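Local coordinates for protein putative branched-chain amino acid ABC transporter (Rhodospirillum rubrum ATCC 11170, PDB 3HUT) that probably serves as the extracellular solute-binding receptor of an ABC transporter, capturing branched-chain amino acids or related ligands for uptake, at residues P275-F278 and A279-Y283; N17-Y20 and G21-F24. All coordinates share one frame; numbering follows the deposited sequence.

Contact 1: P275-F278 and A279-Y283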
loop_
_atom_site.group_PDB
_atom_site.type_symbol
_atom_site.label_atom_id
_atom_site.label_comp_id
_atom_site.label_asym_id
_atom_site.label_seq_id
_atom_site.Cartn_x
_atom_site.Cartn_y
_atom_site.Cartn_z
ATOM N N PRO A 275 -10.725 7.977 -6.656
ATOM C CA PRO A 275 -10.210 7.463 -5.384
ATOM C C PRO A 275 -8.696 7.379 -5.435
ATOM O O PRO A 275 -8.125 7.066 -6.481
ATOM C CB PRO A 275 -10.855 6.084 -5.278
ATOM C CG PRO A 275 -10.950 5.651 -6.717
ATOM C CD PRO A 275 -11.424 6.922 -7.413
ATOM N N THR A 276 -8.051 7.661 -4.312
ATOM C CA THR A 276 -6.601 7.594 -4.230
ATOM C C THR A 276 -6.217 6.217 -3.701
ATOM O O THR A 276 -7.085 5.417 -3.341
ATOM C CB THR A 276 -6.048 8.643 -3.255
ATOM O OG1 THR A 276 -6.552 8.371 -1.943
ATOM C CG2 THR A 276 -6.476 10.053 -3.675
ATOM N N LEU A 277 -4.917 5.945 -3.640
ATOM C CA LEU A 277 -4.445 4.663 -3.133
ATOM C C LEU A 277 -4.807 4.533 -1.653
ATOM O O LEU A 277 -5.070 3.438 -1.165
ATOM C CB LEU A 277 -2.931 4.537 -3.339
ATOM C CG LEU A 277 -1.948 5.277 -2.432
ATOM C CD1 LEU A 277 -1.675 4.453 -1.175
ATOM C CD2 LEU A 277 -0.643 5.493 -3.187
ATOM N N PHE A 278 -4.833 5.655 -0.941
ATOM C CA PHE A 278 -5.183 5.634 0.475
ATOM C C PHE A 278 -6.661 5.287 0.631
ATOM O O PHE A 278 -7.045 4.508 1.508
ATOM C CB PHE A 278 -4.855 6.992 1.098
ATOM C CG PHE A 278 -3.396 7.330 1.037
ATOM C CD1 PHE A 278 -2.501 6.753 1.932
ATOM C CD2 PHE A 278 -2.902 8.164 0.041
ATOM C CE1 PHE A 278 -1.132 6.997 1.832
ATOM C CE2 PHE A 278 -1.534 8.415 -0.069
ATOM C CZ PHE A 278 -0.648 7.830 0.828
ATOM N N ALA A 279 -7.491 5.850 -0.240
ATOM C CA ALA A 279 -8.918 5.562 -0.202
ATOM C C ALA A 279 -9.133 4.074 -0.493
ATOM O O ALA A 279 -9.967 3.416 0.135
ATOM C CB ALA A 279 -9.642 6.404 -1.234
ATOM N N ALA A 280 -8.364 3.546 -1.439
ATOM C CA ALA A 280 -8.474 2.141 -1.817
ATOM C C ALA A 280 -8.072 1.206 -0.672
ATOM O O ALA A 280 -8.735 0.203 -0.414
ATOM C CB ALA A 280 -7.613 1.872 -3.043
ATOM N N HIS A 281 -6.979 1.524 0.007
ATOM C CA HIS A 281 -6.539 0.698 1.122
ATOM C C HIS A 281 -7.522 0.828 2.281
ATOM O O HIS A 281 -7.722 -0.116 3.041
ATOM C CB HIS A 281 -5.125 1.105 1.547
ATOM C CG HIS A 281 -4.067 0.657 0.588
ATOM N ND1 HIS A 281 -3.564 -0.628 0.584
ATOM C CD2 HIS A 281 -3.458 1.299 -0.436
ATOM C CE1 HIS A 281 -2.693 -0.754 -0.401
ATOM N NE2 HIS A 281 -2.612 0.401 -1.037
ATOM N N GLY A 282 -8.142 1.998 2.408
ATOM C CA GLY A 282 -9.116 2.200 3.463
ATOM C C GLY A 282 -10.340 1.363 3.144
ATOM O O GLY A 282 -10.989 0.806 4.034
ATOM N N TYR A 283 -10.655 1.271 1.854
ATOM C CA TYR A 283 -11.793 0.481 1.403
ATOM C C TYR A 283 -11.547 -0.990 1.743
ATOM O O TYR A 283 -12.405 -1.654 2.331
ATOM C CB TYR A 283 -11.973 0.633 -0.113
ATOM C CG TYR A 283 -13.223 -0.025 -0.663
ATOM C CD1 TYR A 283 -14.494 0.425 -0.300
ATOM C CD2 TYR A 283 -13.135 -1.078 -1.575
ATOM C CE1 TYR A 283 -15.649 -0.154 -0.838
ATOM C CE2 TYR A 283 -14.281 -1.665 -2.117
ATOM C CZ TYR A 283 -15.535 -1.197 -1.746
ATOM O OH TYR A 283 -16.673 -1.770 -2.285
#
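Thr276 and Ala279 meet in an N-terminal helix cap, a local contact in the first turn of helix 277-296, which packs against helix 18-37 in this periplasmic binding protein of the leucine-binding family. The evidence is the bond from Ala279 N to Thr276 OG1, 3.2 Å long with an N-H...O angle of 160°. The hydroxyl reaches that amide because chi1 of 62° sets OG1 between the backbone N and the carbonyl carbon of Thr276, which turns it toward the Ala279 amide. One residue further on, Ala280 N donates to Thr276 O at 3.0 Å, so the threonine receives two successive amides, one on its side chain and one on its carbonyl. Gly282 N continues the ladder to Phe278 O at 2.9 Å.

Three side-chain touches accompany the backbone bonds. Pro275 CB lies 4.2 Å from Ala279 CB, an apolar touch on the side where Tyr267 of helix 258-271 packs against both residues. On another side, Leu277 turns its CD1 branch to His281, 3.7 Å from CD2 of the imidazole. The same methyl sits over the centre of the Phe278 ring, 3.8 Å above its plane, a CH-pi type of approach that covers one face of the phenyl. Beyond the turn, Tyr283 O accepts from Gln31 of helix 18-37.

Chemically, the Ala279 amide belongs to the first turn and has no i-4 carbonyl within the helix to donate to; the N-cap hydroxyl meets this need, and the bond in return holds the Thr276 side chain in its rotamer.

Contact 2: N17-Y20 and G21-F24; sequences NAAY and GRVF
Arg22 folds back over Ala18 and Ala19 in the opening turn of helix 18-37, the helix of the beta-alpha-beta unit formed with strands 5-11 and 46-52. A bend at chi3 (-69°) returns its guanidinium toward the start of the helix, in a crystal where a neighbouring molecule also touches Arg22. One face lies over the backbone: Ala19 CA is 3.4 Å above the plane, offset toward the rim. NH1 comes 3.4 Å from Ala18 CB, whereas NH2 approaches Ala19 CB at 3.6 Å, so the two alanine methyls meet different branches of the arginine. In the backbone of the same turn, Arg22 N donates to Ala18 O at 3.0 Å with an N-H...O angle of 152°, and Val23 N to Ala19 O at 3.2 Å.

On the buried side, Phe24 sets its ring beside its own helix, with Tyr20 C over one face, 4.3 Å above the plane and offset toward the rim. Its outer partners are Tyr9 and Leu11 of strand 5-11 together with Phe80, Pro102 and Thr103 from loops. Phe80 also stacks on the Tyr20 ring, so one loop aromatic contacts both helix side chains. Were Phe24 replaced by an alanine, a gap is likely to open between helix and strand 5-11, with Tyr9, Leu11 and Phe80 losing the ring they pack on. Tyr20 O takes the Phe24 amide at 3.1 Å and also lies over the phenyl face, 3.3 Å from Phe24 CD1.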
loop_
_atom_site.group_PDB
_atom_site.type_symbol
_atom_site.label_atom_id
_atom_site.label_comp_id
_atom_site.label_asym_id
_atom_site.label_seq_id
_atom_site.Cartn_x
_atom_site.Cartn_y
_atom_site.Cartn_z
ATOM N N ASN A 17 -2.893 16.102 8.267
ATOM C CA ASN A 17 -3.272 14.888 7.549
ATOM C C ASN A 17 -4.768 14.591 7.515
ATOM O O ASN A 17 -5.174 13.449 7.300
ATOM C CB ASN A 17 -2.519 13.699 8.159
ATOM C CG ASN A 17 -1.053 13.682 7.771
ATOM O OD1 ASN A 17 -0.191 13.254 8.544
ATOM N ND2 ASN A 17 -0.762 14.135 6.561
ATOM N N ALA A 18 -5.588 15.618 7.712
ATOM C CA ALA A 18 -7.039 15.450 7.714
ATOM C C ALA A 18 -7.599 14.876 6.407
ATOM O O ALA A 18 -8.566 14.117 6.424
ATOM C CB ALA A 18 -7.719 16.788 8.028
ATOM N N ALA A 19 -6.994 15.239 5.281
ATOM C CA ALA A 19 -7.466 14.763 3.980
ATOM C C ALA A 19 -7.473 13.236 3.888
ATOM O O ALA A 19 -8.310 12.640 3.206
ATOM C CB ALA A 19 -6.607 15.360 2.859
ATOM N N TYR A 20 -6.536 12.604 4.577
ATOM C CA TYR A 20 -6.453 11.156 4.561
ATOM C C TYR A 20 -7.588 10.549 5.378
ATOM O O TYR A 20 -8.139 9.509 5.016
ATOM C CB TYR A 20 -5.093 10.725 5.100
ATOM C CG TYR A 20 -3.962 11.246 4.250
ATOM C CD1 TYR A 20 -3.811 10.821 2.931
ATOM C CD2 TYR A 20 -3.059 12.184 4.748
ATOM C CE1 TYR A 20 -2.789 11.314 2.128
ATOM C CE2 TYR A 20 -2.029 12.686 3.952
ATOM C CZ TYR A 20 -1.901 12.245 2.642
ATOM O OH TYR A 20 -0.887 12.725 1.846
ATOM N N GLY A 21 -7.940 11.208 6.477
ATOM C CA GLY A 21 -9.022 10.713 7.307
ATOM C C GLY A 21 -10.325 10.832 6.547
ATOM O O GLY A 21 -11.213 9.984 6.663
ATOM N N ARG A 22 -10.439 11.890 5.751
ATOM C CA ARG A 22 -11.646 12.099 4.975
ATOM C C ARG A 22 -11.871 11.013 3.924
ATOM O O ARG A 22 -12.989 10.516 3.785
ATOM C CB ARG A 22 -11.630 13.493 4.329
ATOM C CG ARG A 22 -11.920 14.616 5.333
ATOM C CD ARG A 22 -12.218 15.950 4.646
ATOM N NE ARG A 22 -11.048 16.529 3.991
ATOM C CZ ARG A 22 -10.132 17.274 4.603
ATOM N NH1 ARG A 22 -10.239 17.539 5.902
ATOM N NH2 ARG A 22 -9.114 17.772 3.912
ATOM N N VAL A 23 -10.825 10.621 3.200
ATOM C CA VAL A 23 -11.003 9.591 2.180
ATOM C C VAL A 23 -11.197 8.221 2.828
ATOM O O VAL A 23 -11.785 7.323 2.231
ATOM C CB VAL A 23 -9.820 9.556 1.167
ATOM C CG1 VAL A 23 -9.684 10.921 0.501
ATOM C CG2 VAL A 23 -8.524 9.155 1.850
ATOM N N PHE A 24 -10.707 8.068 4.056
ATOM C CA PHE A 24 -10.874 6.821 4.794
ATOM C C PHE A 24 -12.360 6.671 5.098
ATOM O O PHE A 24 -12.939 5.593 4.955
ATOM C CB PHE A 24 -10.109 6.868 6.124
ATOM C CG PHE A 24 -8.666 6.448 6.029
ATOM C CD1 PHE A 24 -8.068 6.174 4.800
ATOM C CD2 PHE A 24 -7.897 6.335 7.188
ATOM C CE1 PHE A 24 -6.725 5.791 4.725
ATOM C CE2 PHE A 24 -6.559 5.953 7.124
ATOM C CZ PHE A 24 -5.970 5.682 5.890
#

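Contacts 1 and 2 are the first turns of two helices, 277-296 and 18-37, far apart in sequence but with centres about 10 Å apart. Three approaches join them. Ala279 CB packs 4.0 Å from Val23 CB; the rings of Phe278 and Tyr20 meet edge-to-face, with Phe278 CD2 3.8 Å from Tyr20 CE1; and Phe278 O lies 3.5 Å from Phe24 CE1. Thr103 touches both Phe278 and Phe24, extending the junction into a loop. The centre of contact 1 lies about 9 Å from the centre of the chain, that of contact 2 about 16 Å. Most residues of contact 1 are buried, whereas contact 2 is only partly so.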